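Local coordinates for protein-arginine-phosphatase (Bacillus subtilis subsp. subtilis, PDB 4KK4) that removes phosphate from phosphoarginine residues of proteins, counteracting the arginine kinase McsB and restoring DNA binding by the repressor CtsR, at residues G9-S14 with D118-S123; M83-K88 with V102-E107. The protein carries 1 engineered substitution. One frame throughout, in Å; residues are numbered along the deposited sequence.

Contact 1. Residues G9-S14 with D118-S123; sequences GNTCRS and DPFGGS
A bend at chi3 (-67°) in the Arg13 chain lays its guanidinium flat against Asp118, with Asp118 CA over one face; the Asp118 CG stands anti to its own backbone N (chi1 -164°). This is the active site of the low molecular weight phosphatase fold: the phosphate-binding loop leading into helix 13-28 meets the loop that carries Asp118, the proton donor/acceptor. The guanidinium and carboxylate planes are only 2° apart and stacked, so no N-H points at the oxygen; Arg13 NH2 to Asp118 OD1 is a long salt bridge of 3.9 Å, resting on charge alone. The guanidinium N-H groups serve others: NE binds the phosphate of the phosphoserine at position 7, the engineered nucleophile site, and NH1 binds Val116 O. Asp118 is steadied by an Asx turn, Phe120 N donating to Asp118 OD1 over 3.0 Å from above the carboxylate plane. Next along the loop, Pro119 packs with its CD 3.6 Å from Arg13 CG and its CG 3.9 Å from Cys12 CB. Thr11, important for substrate discrimination, brings OG1 to within 4.0 Å of Phe120 CD2. In a sulfur-aromatic contact at the same ring edge, Cys12 SG lies 3.7 Å from Phe120 CD2, near the ring plane.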
ATOM      1  N   GLY A   9      -1.782  -1.820 -10.765  1.00 21.48           N
ATOM      2  CA  GLY A   9      -1.557  -0.671 -11.627  1.00 23.63           C
ATOM      3  C   GLY A   9      -1.002   0.542 -10.907  1.00 25.24           C
ATOM      4  O   GLY A   9      -0.598   1.523 -11.550  1.00 24.51           O
ATOM      5  N   ASN A  10      -0.979   0.468  -9.574  1.00 23.73           N
ATOM      6  CA  ASN A  10      -0.577   1.589  -8.720  1.00 20.49           C
ATOM      7  C   ASN A  10      -1.456   2.815  -8.997  1.00 25.20           C
ATOM      8  O   ASN A  10      -0.966   3.944  -9.064  1.00 22.77           O
ATOM      9  CB  ASN A  10       0.926   1.906  -8.886  1.00 23.05           C
ATOM     10  CG  ASN A  10       1.449   2.889  -7.845  1.00 25.06           C
ATOM     11  OD1 ASN A  10       2.206   3.802  -8.167  1.00 25.46           O
ATOM     12  ND2 ASN A  10       1.055   2.697  -6.595  1.00 20.30           N
ATOM     13  N   THR A  11      -2.760   2.570  -9.153  1.00 20.54           N
ATOM     14  CA  THR A  11      -3.730   3.640  -9.376  1.00 21.40           C
ATOM     15  C   THR A  11      -4.863   3.656  -8.350  1.00 28.37           C
ATOM     16  O   THR A  11      -5.584   4.648  -8.247  1.00 28.21           O
ATOM     17  CB  THR A  11      -4.390   3.525 -10.759  1.00 28.39           C
ATOM     18  OG1 THR A  11      -5.076   2.273 -10.834  1.00 33.06           O
ATOM     19  CG2 THR A  11      -3.345   3.609 -11.880  1.00 33.00           C
ATOM     20  N   CYS A  12      -5.024   2.575  -7.589  1.00 23.15           N
ATOM     21  CA  CYS A  12      -6.177   2.468  -6.688  1.00 21.89           C
ATOM     22  C   CYS A  12      -5.804   2.082  -5.271  1.00 25.15           C
ATOM     23  O   CYS A  12      -5.655   2.952  -4.412  1.00 23.18           O
ATOM     24  CB  CYS A  12      -7.180   1.460  -7.232  1.00 28.66           C
ATOM     25  SG  CYS A  12      -7.796   1.897  -8.855  1.00 33.57           S
ATOM     26  N   ARG A  13      -5.662   0.781  -5.016  1.00 18.82           N
ATOM     27  CA  ARG A  13      -5.435   0.332  -3.631  1.00 14.58           C
ATOM     28  C   ARG A  13      -4.114   0.848  -3.070  1.00 18.27           C
ATOM     29  O   ARG A  13      -4.065   1.362  -1.951  1.00 21.37           O
ATOM     30  CB  ARG A  13      -5.473  -1.204  -3.533  1.00 17.09           C
ATOM     31  CG  ARG A  13      -6.835  -1.840  -3.804  1.00 16.05           C
ATOM     32  CD  ARG A  13      -6.657  -3.322  -4.201  1.00 16.59           C
ATOM     33  NE  ARG A  13      -5.978  -3.437  -5.482  1.00 17.78           N
ATOM     34  CZ  ARG A  13      -5.791  -4.587  -6.124  1.00 23.29           C
ATOM     35  NH1 ARG A  13      -6.226  -5.722  -5.591  1.00 21.23           N
ATOM     36  NH2 ARG A  13      -5.174  -4.600  -7.301  1.00 22.54           N
ATOM     37  N   SER A  14      -3.036   0.710  -3.835  1.00 16.96           N
ATOM     38  CA  SER A  14      -1.730   1.046  -3.295  1.00 16.68           C
ATOM     39  C   SER A  14      -1.514   2.548  -3.059  1.00 17.60           C
ATOM     40  O   SER A  14      -0.970   2.912  -2.021  1.00 19.07           O
ATOM     41  CB  SER A  14      -0.563   0.371  -4.054  1.00 18.34           C
ATOM     42  OG  SER A  14      -0.538   0.707  -5.422  1.00 22.12           O
ATOM     43  N   ASP A 118      -9.672  -5.915  -5.821  1.00 25.05           N
ATOM     44  CA  ASP A 118      -9.489  -4.818  -6.761  1.00 25.24           C
ATOM     45  C   ASP A 118     -10.785  -4.033  -6.936  1.00 22.60           C
ATOM     46  O   ASP A 118     -11.810  -4.602  -7.307  1.00 24.92           O
ATOM     47  CB  ASP A 118      -9.054  -5.392  -8.112  1.00 33.03           C
ATOM     48  CG  ASP A 118      -8.480  -4.346  -9.045  1.00 35.24           C
ATOM     49  OD1 ASP A 118      -8.533  -3.143  -8.721  1.00 38.24           O
ATOM     50  OD2 ASP A 118      -7.974  -4.739 -10.118  1.00 45.95           O
ATOM     51  N   PRO A 119     -10.750  -2.718  -6.666  1.00 25.63           N
ATOM     52  CA  PRO A 119     -11.943  -1.886  -6.874  1.00 25.71           C
ATOM     53  C   PRO A 119     -12.014  -1.291  -8.288  1.00 30.07           C
ATOM     54  O   PRO A 119     -13.018  -0.656  -8.613  1.00 26.52           O
ATOM     55  CB  PRO A 119     -11.741  -0.758  -5.855  1.00 22.60           C
ATOM     56  CG  PRO A 119     -10.261  -0.563  -5.875  1.00 24.55           C
ATOM     57  CD  PRO A 119      -9.684  -1.969  -5.977  1.00 25.28           C
ATOM     58  N   PHE A 120     -10.980  -1.487  -9.105  1.00 25.92           N
ATOM     59  CA  PHE A 120     -10.886  -0.806 -10.408  1.00 29.21           C
ATOM     60  C   PHE A 120     -12.142  -0.996 -11.262  1.00 29.82           C
ATOM     61  O   PHE A 120     -12.620  -2.116 -11.436  1.00 30.84           O
ATOM     62  CB  PHE A 120      -9.650  -1.278 -11.188  1.00 30.15           C
ATOM     63  CG  PHE A 120      -9.329  -0.435 -12.403  1.00 28.68           C
ATOM     64  CD1 PHE A 120      -9.868  -0.742 -13.644  1.00 31.01           C
ATOM     65  CD2 PHE A 120      -8.470   0.643 -12.306  1.00 30.58           C
ATOM     66  CE1 PHE A 120      -9.569   0.023 -14.762  1.00 31.42           C
ATOM     67  CE2 PHE A 120      -8.169   1.416 -13.419  1.00 33.97           C
ATOM     68  CZ  PHE A 120      -8.721   1.098 -14.655  1.00 35.73           C
ATOM     69  N   GLY A 121     -12.675   0.108 -11.775  1.00 27.59           N
ATOM     70  CA  GLY A 121     -13.857   0.063 -12.618  1.00 27.49           C
ATOM     71  C   GLY A 121     -15.146   0.025 -11.821  1.00 33.38           C
ATOM     72  O   GLY A 121     -16.236   0.028 -12.390  1.00 37.61           O
ATOM     73  N   GLY A 122     -15.024   0.001 -10.497  1.00 30.79           N
ATOM     74  CA  GLY A 122     -16.190  -0.071  -9.637  1.00 27.35           C
ATOM     75  C   GLY A 122     -16.756   1.300  -9.307  1.00 34.14           C
ATOM     76  O   GLY A 122     -16.155   2.337  -9.597  1.00 31.28           O
ATOM     77  N   SER A 123     -17.926   1.303  -8.686  1.00 34.02           N
ATOM     78  CA  SER A 123     -18.579   2.550  -8.306  1.00 33.59           C
ATOM     79  C   SER A 123     -17.848   3.222  -7.153  1.00 29.96           C
ATOM     80  O   SER A 123     -16.968   2.633  -6.509  1.00 27.94           O
ATOM     81  CB  SER A 123     -20.015   2.273  -7.879  1.00 34.61           C
ATOM     82  OG  SER A 123     -20.003   1.568  -6.651  1.00 37.19           O
TER

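Contact 2. Residues M83-K88 with V102-E107; sequences MTHQHK and VFTLKE
The His85 imidazole takes Thr104 CG2 squarely over one face: the methyl carbon lies 3.6 Å from the ring centroid and 2° off the normal, a CH-pi contact. Glu107 meets the same ring obliquely, its carboxylate plane turned 87° from the imidazole; His85 NE2 donates to Glu107 OE2 only weakly, at 3.4 Å. The other carboxylate oxygen does more. Lys88 NZ forms a salt bridge to Glu107 OE1, modelled at 2.5 Å, that uses the syn lone pair, while Thr104 N donates to that same OE1 over 2.8 Å from above the carboxylate plane. Two donors thus grip one oxygen and limit rotation of the carboxylate.

The contact lies within a beta-alpha-beta unit, where helix 85-94 crosses over between parallel strands 79-82 and 102-104, the latter at the sheet edge. Both helix starts carry a capping box. Thr104 OG1 accepts from Glu107 N, and Thr84 OG1 accepts from His87 N; in return, Thr84 N donates to His87 ND1, from a tilt out of the imidazole plane. Glu107 therefore both closes its own box and binds across to helix 85-94.

Lys88 has CG anti to the backbone N (chi1 177°), which sends the chain over the strand: its CG packs 4.0 Å from Val102 CG1, and a bend at chi3 turns NZ to the carboxylate. A water also joins the two segments, donating to Met83 O at 2.8 Å and accepting from Lys106 N at 3.1 Å.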
ATOM      1  N   MET A  83      -1.076  -6.273  -2.013  1.00 18.96           N
ATOM      2  CA  MET A  83      -2.510  -6.305  -1.754  1.00 18.81           C
ATOM      3  C   MET A  83      -3.066  -7.721  -1.787  1.00 18.39           C
ATOM      4  O   MET A  83      -3.953  -8.058  -1.007  1.00 20.75           O
ATOM      5  CB  MET A  83      -3.267  -5.436  -2.765  1.00 20.70           C
ATOM      6  CG  MET A  83      -2.948  -3.957  -2.625  1.00 17.70           C
ATOM      7  SD  MET A  83      -3.449  -3.292  -1.009  1.00 25.58           S
ATOM      8  CE  MET A  83      -2.280  -1.947  -0.828  1.00 28.65           C
ATOM      9  N   THR A  84      -2.586  -8.536  -2.722  1.00 17.71           N
ATOM     10  CA  THR A  84      -3.096  -9.897  -2.837  1.00 20.03           C
ATOM     11  C   THR A  84      -1.949 -10.901  -2.853  1.00 17.31           C
ATOM     12  O   THR A  84      -0.792 -10.539  -3.071  1.00 18.36           O
ATOM     13  CB  THR A  84      -3.950 -10.112  -4.104  1.00 26.35           C
ATOM     14  OG1 THR A  84      -3.094 -10.200  -5.253  1.00 24.56           O
ATOM     15  CG2 THR A  84      -4.964  -8.965  -4.291  1.00 24.63           C
ATOM     16  N   HIS A  85      -2.286 -12.171  -2.664  1.00 20.56           N
ATOM     17  CA  HIS A  85      -1.282 -13.224  -2.769  1.00 26.47           C
ATOM     18  C   HIS A  85      -0.675 -13.306  -4.156  1.00 27.53           C
ATOM     19  O   HIS A  85       0.514 -13.594  -4.301  1.00 24.63           O
ATOM     20  CB  HIS A  85      -1.831 -14.565  -2.300  1.00 35.23           C
ATOM     21  CG  HIS A  85      -1.839 -14.711  -0.810  1.00 54.97           C
ATOM     22  ND1 HIS A  85      -2.902 -14.312  -0.026  1.00 63.23           N
ATOM     23  CD2 HIS A  85      -0.893 -15.171   0.044  1.00 60.93           C
ATOM     24  CE1 HIS A  85      -2.619 -14.542   1.245  1.00 67.17           C
ATOM     25  NE2 HIS A  85      -1.406 -15.064   1.315  1.00 63.07           N
ATOM     26  N   GLN A  86      -1.476 -13.019  -5.179  1.00 22.99           N
ATOM     27  CA  GLN A  86      -0.955 -13.037  -6.545  1.00 25.55           C
ATOM     28  C   GLN A  86       0.098 -11.964  -6.762  1.00 27.66           C
ATOM     29  O   GLN A  86       1.101 -12.215  -7.419  1.00 22.09           O
ATOM     30  CB  GLN A  86      -2.085 -12.925  -7.569  1.00 28.33           C
ATOM     31  CG  GLN A  86      -3.071 -14.080  -7.481  1.00 33.45           C
ATOM     32  CD  GLN A  86      -2.378 -15.424  -7.382  1.00 53.82           C
ATOM     33  OE1 GLN A  86      -1.376 -15.676  -8.055  1.00 68.02           O
ATOM     34  NE2 GLN A  86      -2.907 -16.299  -6.532  1.00 60.43           N
ATOM     35  N   HIS A  87      -0.118 -10.776  -6.196  1.00 21.04           N
ATOM     36  CA  HIS A  87       0.909  -9.736  -6.229  1.00 20.04           C
ATOM     37  C   HIS A  87       2.182 -10.216  -5.568  1.00 20.67           C
ATOM     38  O   HIS A  87       3.280  -9.991  -6.075  1.00 24.78           O
ATOM     39  CB  HIS A  87       0.433  -8.497  -5.493  1.00 22.44           C
ATOM     40  CG  HIS A  87      -0.755  -7.847  -6.123  1.00 30.55           C
ATOM     41  ND1 HIS A  87      -1.741  -7.232  -5.384  1.00 35.96           N
ATOM     42  CD2 HIS A  87      -1.111  -7.706  -7.422  1.00 37.17           C
ATOM     43  CE1 HIS A  87      -2.661  -6.746  -6.202  1.00 35.63           C
ATOM     44  NE2 HIS A  87      -2.301  -7.017  -7.443  1.00 35.07           N
ATOM     45  N   LYS A  88       2.032 -10.870  -4.423  1.00 21.32           N
ATOM     46  CA  LYS A  88       3.189 -11.334  -3.675  1.00 27.69           C
ATOM     47  C   LYS A  88       4.038 -12.241  -4.553  1.00 28.30           C
ATOM     48  O   LYS A  88       5.263 -12.089  -4.624  1.00 27.73           O
ATOM     49  CB  LYS A  88       2.743 -12.068  -2.413  1.00 23.17           C
ATOM     50  CG  LYS A  88       3.880 -12.660  -1.607  1.00 28.78           C
ATOM     51  CD  LYS A  88       3.465 -12.860  -0.151  1.00 33.30           C
ATOM     52  CE  LYS A  88       3.407 -14.334   0.223  1.00 31.51           C
ATOM     53  NZ  LYS A  88       3.365 -14.552   1.697  1.00 31.31           N
ATOM     54  N   VAL A 102       8.673  -9.437   1.575  1.00 20.81           N
ATOM     55  CA  VAL A 102       7.370  -9.320   0.911  1.00 22.15           C
ATOM     56  C   VAL A 102       6.280 -10.137   1.596  1.00 24.49           C
ATOM     57  O   VAL A 102       6.410 -11.352   1.731  1.00 20.85           O
ATOM     58  CB  VAL A 102       7.433  -9.769  -0.568  1.00 24.14           C
ATOM     59  CG1 VAL A 102       6.115  -9.416  -1.269  1.00 22.92           C
ATOM     60  CG2 VAL A 102       8.601  -9.120  -1.277  1.00 27.33           C
ATOM     61  N   PHE A 103       5.194  -9.474   1.989  1.00 20.55           N
ATOM     62  CA  PHE A 103       4.059 -10.142   2.617  1.00 21.18           C
ATOM     63  C   PHE A 103       2.786  -9.515   2.099  1.00 19.39           C
ATOM     64  O   PHE A 103       2.813  -8.365   1.665  1.00 22.43           O
ATOM     65  CB  PHE A 103       4.095  -9.906   4.127  1.00 21.57           C
ATOM     66  CG  PHE A 103       5.268 -10.541   4.811  1.00 31.97           C
ATOM     67  CD1 PHE A 103       5.172 -11.828   5.319  1.00 28.42           C
ATOM     68  CD2 PHE A 103       6.466  -9.853   4.946  1.00 33.25           C
ATOM     69  CE1 PHE A 103       6.257 -12.416   5.949  1.00 41.82           C
ATOM     70  CE2 PHE A 103       7.551 -10.435   5.574  1.00 33.57           C
ATOM     71  CZ  PHE A 103       7.447 -11.714   6.076  1.00 40.45           C
ATOM     72  N   THR A 104       1.661 -10.227   2.160  1.00 15.83           N
ATOM     73  CA  THR A 104       0.398  -9.524   1.919  1.00 15.24           C
ATOM     74  C   THR A 104       0.086  -8.619   3.112  1.00 17.87           C
ATOM     75  O   THR A 104       0.498  -8.887   4.237  1.00 18.23           O
ATOM     76  CB  THR A 104      -0.793 -10.442   1.621  1.00 24.58           C
ATOM     77  OG1 THR A 104      -1.167 -11.148   2.805  1.00 24.85           O
ATOM     78  CG2 THR A 104      -0.442 -11.439   0.518  1.00 26.06           C
ATOM     79  N   LEU A 105      -0.653  -7.543   2.855  1.00 16.56           N
ATOM     80  CA  LEU A 105      -1.012  -6.613   3.907  1.00 19.12           C
ATOM     81  C   LEU A 105      -1.807  -7.338   4.992  1.00 22.63           C
ATOM     82  O   LEU A 105      -1.539  -7.167   6.178  1.00 23.13           O
ATOM     83  CB  LEU A 105      -1.833  -5.453   3.323  1.00 17.61           C
ATOM     84  CG  LEU A 105      -2.346  -4.397   4.312  1.00 20.84           C
ATOM     85  CD1 LEU A 105      -1.203  -3.749   5.087  1.00 23.43           C
ATOM     86  CD2 LEU A 105      -3.168  -3.346   3.582  1.00 23.02           C
ATOM     87  N   LYS A 106      -2.765  -8.170   4.588  1.00 19.85           N
ATOM     88  CA  LYS A 106      -3.617  -8.854   5.565  1.00 16.62           C
ATOM     89  C   LYS A 106      -2.840  -9.867   6.389  1.00 20.55           C
ATOM     90  O   LYS A 106      -3.012  -9.950   7.599  1.00 25.94           O
ATOM     91  CB  LYS A 106      -4.836  -9.521   4.905  1.00 22.83           C
ATOM     92  CG  LYS A 106      -5.975  -8.527   4.591  1.00 24.20           C
ATOM     93  CD  LYS A 106      -7.255  -9.213   4.106  1.00 27.85           C
ATOM     94  CE  LYS A 106      -8.446  -8.237   4.188  1.00 33.88           C
ATOM     95  NZ  LYS A 106      -9.439  -8.374   3.068  1.00 32.34           N
ATOM     96  N   GLU A 107      -1.975 -10.639   5.740  1.00 20.63           N
ATOM     97  CA  GLU A 107      -1.231 -11.640   6.499  1.00 19.14           C
ATOM     98  C   GLU A 107      -0.255 -10.984   7.480  1.00 20.65           C
ATOM     99  O   GLU A 107      -0.125 -11.438   8.610  1.00 24.26           O
ATOM    100  CB  GLU A 107      -0.558 -12.667   5.579  1.00 26.81           C
ATOM    101  CG  GLU A 107       0.724 -12.220   4.937  1.00 36.28           C
ATOM    102  CD  GLU A 107       1.231 -13.218   3.893  1.00 38.85           C
ATOM    103  OE1 GLU A 107       2.105 -12.832   3.090  1.00 26.61           O
ATOM    104  OE2 GLU A 107       0.761 -14.383   3.873  1.00 46.27           O
TER
HETATM  105  O   HOH W   1      -3.872  -8.664   1.754  1.00 23.58           O

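In the fold
Contact 2 is nested in sequence inside the loop closed by contact 1, and the centres of the two lie about 16 Å apart. They nevertheless touch, chiefly through Arg13: its NH2 is 3.5 Å from His87 CE1, its NH1 3.7 Å from Thr84 CG2, and its CB 3.8 Å from Met83 CG. Met83, Thr84 and His87 thus pack against Arg13, the probable catalytic arginine, while Asp118, the proton donor/acceptor, has its side chain about 7 Å from that of Thr84. His87 NE2 also bonds to Thr8 OG1 of the substrate-binding loop, a second tie between the start of helix 85-94 and the phosphate site. Ser14 CA packs 3.9 Å from Met83 CE.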